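Local coordinates for glutamate ABC superfamily ATP binding cassette transporter, binding protein (Enterococcus faecium DO, PDB 5EYF) that binds glutamate as the solute-binding protein of an ABC transporter, probably capturing it outside the cell for delivery to the membrane permease, at residues B[225-228]-B[229-233]; B[158-161]-B[162-166]. All blocks are in the same frame, centred on the assembly; numbering follows the deposited sequence. Where two conformers were deposited one is given.

Contact 1: B[225-228]-B[229-233]; sequences DGTY and DKIYQ
Tyr228 and Tyr232, one helical turn apart, project side by side in the same direction from the buried flank of helix 227-235. Both rings stand off the backbone with CG anti to N (chi1 175° and -171°), which carries them along the same flank; Tyr228 OH comes 4.0 Å from Tyr232 CD1, while Tyr228 CE2 lies 4.3 Å from Tyr232 CB. Beneath them, the amide of Tyr232 donates to Tyr228 O at 2.9 Å, the straightest of the three backbone bonds across the contact (N-H...O 167°). Ile231 bridges to a second packed patch: its CD1 touches Thr227 CG2 at 3.9 Å, and the isoleucine also rests on Phe41, Asp44 and Ala48 of helix 41-54, a helix that Tyr228 meets at Ile45.

The opposite character prevails at Lys230, whose extended chain leads away from the first turn and is exposed, although its amide is held by Gly226 O at 3.0 Å. The helix start is polar as well. Gly226 is the N-cap, and its positive phi marks the break from helix 209-225. Asp225 OD1 spans that break as an Asx turn, accepting Thr227 N at 3.0 Å and Thr227 OG1 at 2.7 Å from the same face of the carboxylate, the hydroxyl from above its plane. Asp225 OD2 forms a salt bridge with Lys52.

The phenol ends are answered by other parts of the chain: Tyr228 OH bonds to Tyr102 O and Val244 N, and Tyr232 OH to Glu239 O. Asp229, only partly buried, forms a salt bridge with Lys243 through OD2. Val244, Glu239 and Lys243 thus fasten the C-terminal tail to the final helix, Tyr102 adds a tie to the residues just before strand 103-112, and the phenol oxygens of both buried tyrosines are satisfied by backbone groups.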
ATOM      1  N   ASP B 225      -8.799  11.988  15.030  1.00 24.41           N
ATOM      2  CA  ASP B 225      -9.571  13.219  15.099  1.00 24.44           C
ATOM      3  C   ASP B 225      -9.741  13.909  13.755  1.00 25.49           C
ATOM      4  O   ASP B 225     -10.323  14.993  13.701  1.00 26.92           O
ATOM      5  CB  ASP B 225      -9.000  14.181  16.146  1.00 25.20           C
ATOM      6  CG  ASP B 225      -7.612  14.722  15.801  1.00 24.41           C
ATOM      7  OD1 ASP B 225      -7.192  14.630  14.633  1.00 24.21           O
ATOM      8  OD2 ASP B 225      -6.956  15.276  16.714  1.00 27.77           O
ATOM      9  N   GLY B 226      -9.309  13.285  12.665  1.00 25.06           N
ATOM     10  CA  GLY B 226      -9.553  13.844  11.360  1.00 23.87           C
ATOM     11  C   GLY B 226      -8.506  14.816  10.873  1.00 21.70           C
ATOM     12  O   GLY B 226      -8.661  15.365   9.767  1.00 22.14           O
ATOM     13  N   THR B 227      -7.468  15.078  11.673  1.00 20.53           N
ATOM     14  CA  THR B 227      -6.397  15.956  11.229  1.00 18.81           C
ATOM     15  C   THR B 227      -5.680  15.366  10.032  1.00 17.55           C
ATOM     16  O   THR B 227      -5.374  16.076   9.066  1.00 18.15           O
ATOM     17  CB  THR B 227      -5.397  16.178  12.364  1.00 19.18           C
ATOM     18  OG1 THR B 227      -6.063  16.780  13.498  1.00 21.58           O
ATOM     19  CG2 THR B 227      -4.228  17.075  11.887  1.00 19.55           C
ATOM     20  N   TYR B 228      -5.389  14.065  10.083  1.00 15.31           N
ATOM     21  CA  TYR B 228      -4.775  13.414   8.931  1.00 15.46           C
ATOM     22  C   TYR B 228      -5.641  13.584   7.690  1.00 16.48           C
ATOM     23  O   TYR B 228      -5.153  13.972   6.611  1.00 16.73           O
ATOM     24  CB  TYR B 228      -4.538  11.933   9.226  1.00 15.03           C
ATOM     25  CG  TYR B 228      -4.009  11.185   8.029  1.00 13.89           C
ATOM     26  CD1 TYR B 228      -2.650  11.094   7.811  1.00 14.60           C
ATOM     27  CD2 TYR B 228      -4.879  10.585   7.100  1.00 14.09           C
ATOM     28  CE1 TYR B 228      -2.133  10.426   6.688  1.00 12.43           C
ATOM     29  CE2 TYR B 228      -4.396   9.916   6.000  1.00 13.17           C
ATOM     30  CZ  TYR B 228      -3.028   9.835   5.792  1.00 12.29           C
ATOM     31  OH  TYR B 228      -2.602   9.154   4.677  1.00 13.13           O
ATOM     32  N   ASP B 229      -6.941  13.290   7.826  1.00 17.13           N
ATOM     33  CA  ASP B 229      -7.830  13.330   6.670  1.00 19.31           C
ATOM     34  C   ASP B 229      -7.907  14.737   6.083  1.00 19.96           C
ATOM     35  O   ASP B 229      -7.908  14.902   4.856  1.00 19.70           O
ATOM     36  CB  ASP B 229      -9.215  12.804   7.081  1.00 19.94           C
ATOM     37  CG  ASP B 229      -9.152  11.386   7.679  1.00 23.19           C
ATOM     38  OD1 ASP B 229      -8.597  11.174   8.773  1.00 26.30           O
ATOM     39  OD2 ASP B 229      -9.692  10.475   7.070  1.00 25.16           O
ATOM     40  N   LYS B 230      -7.917  15.770   6.939  1.00 19.29           N
ATOM     41  CA  LYS B 230      -7.948  17.138   6.437  1.00 19.12           C
ATOM     42  C   LYS B 230      -6.690  17.450   5.627  1.00 18.84           C
ATOM     43  O   LYS B 230      -6.760  18.069   4.556  1.00 19.89           O
ATOM     44  CB  LYS B 230      -8.097  18.106   7.617  1.00 22.08           C
ATOM     45  CG  LYS B 230      -8.494  19.504   7.225  1.00 24.26           C
ATOM     46  CD  LYS B 230      -8.799  20.372   8.437  1.00 26.62           C
ATOM     47  CE  LYS B 230      -9.470  21.688   8.007  1.00 30.19           C
ATOM     48  NZ  LYS B 230      -9.606  22.679   9.134  1.00 32.60           N
ATOM     49  N   ILE B 231      -5.524  17.046   6.138  1.00 16.51           N
ATOM     50  CA  ILE B 231      -4.270  17.312   5.430  1.00 16.62           C
ATOM     51  C   ILE B 231      -4.226  16.546   4.107  1.00 17.68           C
ATOM     52  O   ILE B 231      -3.787  17.081   3.069  1.00 17.41           O
ATOM     53  CB  ILE B 231      -3.079  16.957   6.330  1.00 16.78           C
ATOM     54  CG1 ILE B 231      -3.025  17.868   7.551  1.00 17.80           C
ATOM     55  CG2 ILE B 231      -1.742  17.029   5.548  1.00 17.00           C
ATOM     56  CD1 ILE B 231      -2.050  17.408   8.620  1.00 19.70           C
ATOM     57  N   TYR B 232      -4.681  15.289   4.118  1.00 16.80           N
ATOM     58  CA  TYR B 232      -4.747  14.503   2.889  1.00 17.17           C
ATOM     59  C   TYR B 232      -5.645  15.184   1.850  1.00 19.11           C
ATOM     60  O   TYR B 232      -5.273  15.299   0.675  1.00 20.16           O
ATOM     61  CB  TYR B 232      -5.233  13.081   3.191  1.00 18.18           C
ATOM     62  CG  TYR B 232      -5.088  12.216   1.955  1.00 17.97           C
ATOM     63  CD1 TYR B 232      -3.908  11.515   1.704  1.00 17.86           C
ATOM     64  CD2 TYR B 232      -6.096  12.173   1.001  1.00 17.69           C
ATOM     65  CE1 TYR B 232      -3.756  10.772   0.547  1.00 17.44           C
ATOM     66  CE2 TYR B 232      -5.950  11.440  -0.168  1.00 18.87           C
ATOM     67  CZ  TYR B 232      -4.779  10.747  -0.390  1.00 18.99           C
ATOM     68  OH  TYR B 232      -4.642  10.035  -1.553  1.00 21.49           O
ATOM     69  N   GLN B 233      -6.824  15.657   2.283  0.53 18.33           N
ATOM     70  CA  GLN B 233      -7.777  16.302   1.380  0.53 20.06           C
ATOM     71  C   GLN B 233      -7.239  17.606   0.801  0.53 20.36           C
ATOM     72  O   GLN B 233      -7.623  17.995  -0.306  0.53 21.86           O
ATOM     73  CB  GLN B 233      -9.090  16.558   2.119  0.53 21.90           C
ATOM     74  CG  GLN B 233      -9.813  15.276   2.466  0.53 23.60           C
ATOM     75  CD  GLN B 233     -10.924  15.431   3.495  0.53 25.16           C
ATOM     76  OE1 GLN B 233     -11.193  14.504   4.294  0.53 25.93           O
ATOM     77  NE2 GLN B 233     -11.611  16.572   3.455  0.53 24.88           N
TER

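Contact 2: B[158-161]-B[162-166]; sequences EAFT and ALQSG
Phe160 has its ring swung away from its own amide (chi1 -178°), laying it along helix 156-164, and Gln164 turns CG back beside its own N to cover one ring face. The result is a CH-pi contact: Gln164 CG sits 3.9 Å from the ring centroid of Phe160, 19° off the normal. Beyond CG the extended glutamine sets its amide nearly parallel to the ring (planes 18° apart) but offset past the CE2 rim, with Gln164 CD 3.4 Å from Phe160 CE2. Gln164 was modelled in two conformers, and this stack is established for one of them.

On the inward flank, Leu163 CD2 meets Phe160 CD1 at 4.3 Å, and both side chains reach Met171 of strand 170-172; Tyr188 makes an edge-to-face contact with Phe160. The exposed end of the helix is closed by polar bonds. Thr161 O accepts Ser165 N at 3.0 Å and Ser165 OG at 2.9 Å, the two donors arriving from opposite faces of the carbonyl plane. Gly166, with positive phi, is the C-prime residue of a Schellman motif, defined by Gln167 N bonding to Ala162 O and Gly166 N to Leu163 O at 3.1 Å.

An offset amide-pi stack, in at least one conformer, thus flanks an aromatic anchored in the sheet-facing core, while the doubly gripped carbonyl of Thr161 ties the serine hydroxyl to the helix terminus as the chain turns away.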
ATOM      1  N   GLU B 158      15.958  17.437 -13.546  1.00 27.65           N
ATOM      2  CA  GLU B 158      16.841  17.002 -14.628  1.00 27.99           C
ATOM      3  C   GLU B 158      16.242  15.814 -15.364  1.00 24.20           C
ATOM      4  O   GLU B 158      16.309  15.727 -16.600  1.00 24.91           O
ATOM      5  CB  GLU B 158      18.199  16.611 -14.051  1.00 32.30           C
ATOM      6  CG  GLU B 158      19.352  17.474 -14.400  1.00 37.32           C
ATOM      7  CD  GLU B 158      20.571  16.638 -14.747  0.47 39.40           C
ATOM      8  OE1 GLU B 158      20.921  15.731 -13.955  0.74 39.54           O
ATOM      9  OE2 GLU B 158      21.151  16.863 -15.830  0.35 40.97           O
ATOM     10  N   ALA B 159      15.662  14.872 -14.608  1.00 24.73           N
ATOM     11  CA  ALA B 159      15.016  13.721 -15.217  1.00 22.49           C
ATOM     12  C   ALA B 159      13.866  14.154 -16.106  1.00 21.32           C
ATOM     13  O   ALA B 159      13.676  13.613 -17.199  1.00 20.93           O
ATOM     14  CB  ALA B 159      14.518  12.772 -14.116  1.00 22.55           C
ATOM     15  N   PHE B 160      13.092  15.146 -15.669  1.00 22.41           N
ATOM     16  CA  PHE B 160      11.959  15.573 -16.482  1.00 23.17           C
ATOM     17  C   PHE B 160      12.390  16.356 -17.724  1.00 23.57           C
ATOM     18  O   PHE B 160      11.802  16.183 -18.797  1.00 23.61           O
ATOM     19  CB  PHE B 160      10.978  16.381 -15.637  1.00 23.72           C
ATOM     20  CG  PHE B 160       9.778  16.803 -16.395  1.00 25.75           C
ATOM     21  CD1 PHE B 160       8.978  15.844 -17.003  1.00 25.80           C
ATOM     22  CD2 PHE B 160       9.451  18.145 -16.537  1.00 28.77           C
ATOM     23  CE1 PHE B 160       7.874  16.194 -17.723  1.00 27.93           C
ATOM     24  CE2 PHE B 160       8.329  18.505 -17.259  1.00 30.52           C
ATOM     25  CZ  PHE B 160       7.546  17.528 -17.853  1.00 30.11           C
ATOM     26  N   THR B 161      13.401  17.233 -17.619  1.00 24.63           N
ATOM     27  CA  THR B 161      13.831  17.883 -18.853  1.00 25.50           C
ATOM     28  C   THR B 161      14.444  16.874 -19.820  1.00 25.57           C
ATOM     29  O   THR B 161      14.280  17.019 -21.033  1.00 27.09           O
ATOM     30  CB  THR B 161      14.790  19.049 -18.576  1.00 27.46           C
ATOM     31  OG1 THR B 161      15.897  18.601 -17.793  1.00 30.40           O
ATOM     32  CG2 THR B 161      14.063  20.186 -17.835  1.00 29.28           C
ATOM     33  N   ALA B 162      15.102  15.822 -19.313  1.00 23.74           N
ATOM     34  CA  ALA B 162      15.602  14.780 -20.199  1.00 23.53           C
ATOM     35  C   ALA B 162      14.451  14.076 -20.901  1.00 23.03           C
ATOM     36  O   ALA B 162      14.542  13.762 -22.095  1.00 24.68           O
ATOM     37  CB  ALA B 162      16.461  13.781 -19.431  1.00 25.79           C
ATOM     38  N   LEU B 163      13.344  13.852 -20.189  1.00 23.36           N
ATOM     39  CA  LEU B 163      12.164  13.282 -20.835  1.00 22.92           C
ATOM     40  C   LEU B 163      11.638  14.230 -21.905  1.00 24.08           C
ATOM     41  O   LEU B 163      11.321  13.809 -23.030  1.00 23.52           O
ATOM     42  CB  LEU B 163      11.075  12.987 -19.791  1.00 20.26           C
ATOM     43  CG  LEU B 163       9.820  12.342 -20.373  1.00 21.73           C
ATOM     44  CD1 LEU B 163      10.114  10.929 -20.883  1.00 23.80           C
ATOM     45  CD2 LEU B 163       8.702  12.282 -19.314  1.00 21.43           C
ATOM     46  N   GLN B 164      11.577  15.529 -21.580  0.68 24.81           N
ATOM     47  CA  GLN B 164      10.998  16.515 -22.486  0.68 24.36           C
ATOM     48  C   GLN B 164      11.787  16.606 -23.788  0.68 24.99           C
ATOM     49  O   GLN B 164      11.200  16.802 -24.858  0.68 26.17           O
ATOM     50  CB  GLN B 164      10.932  17.892 -21.806  0.68 22.72           C
ATOM     51  CG  GLN B 164       9.827  18.065 -20.716  0.68 21.73           C
ATOM     52  CD  GLN B 164       9.815  19.496 -20.157  0.68 23.29           C
ATOM     53  OE1 GLN B 164      10.782  19.938 -19.527  0.68 25.39           O
ATOM     54  NE2 GLN B 164       8.740  20.231 -20.415  0.68 24.49           N
ATOM     55  N   SER B 165      13.111  16.460 -23.721  1.00 24.59           N
ATOM     56  CA  SER B 165      13.988  16.551 -24.888  1.00 25.21           C
ATOM     57  C   SER B 165      14.331  15.183 -25.474  1.00 24.80           C
ATOM     58  O   SER B 165      15.252  15.075 -26.298  1.00 25.13           O
ATOM     59  CB  SER B 165      15.268  17.323 -24.528  1.00 25.87           C
ATOM     60  OG  SER B 165      15.918  16.719 -23.428  1.00 26.40           O
ATOM     61  N   GLY B 166      13.599  14.137 -25.079  1.00 23.92           N
ATOM     62  CA  GLY B 166      13.691  12.879 -25.789  1.00 24.27           C
ATOM     63  C   GLY B 166      14.917  12.078 -25.471  1.00 27.32           C
ATOM     64  O   GLY B 166      15.262  11.160 -26.226  1.00 29.86           O
TER

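From the N terminus, the chain reaches contact 2 first, at the end of helix 156-164, and contact 1 later, at the start of helix 227-235. Each is a local i to i+4 contact within a continuous stretch, closing no long loop, so they follow in series and neither nest nor cross. Their centres lie about 35 Å apart on opposite sides of the chain's centre, with nearest atoms about 21 Å apart. Contact 2 packs its helix against strands 128-132, 170-172 and 188-191 of the mixed sheet, whereas contact 1 joins the last helix to helix 41-54 and the C-terminal tail. Their separation is consistent with the two lobes of the solute-binding protein fold.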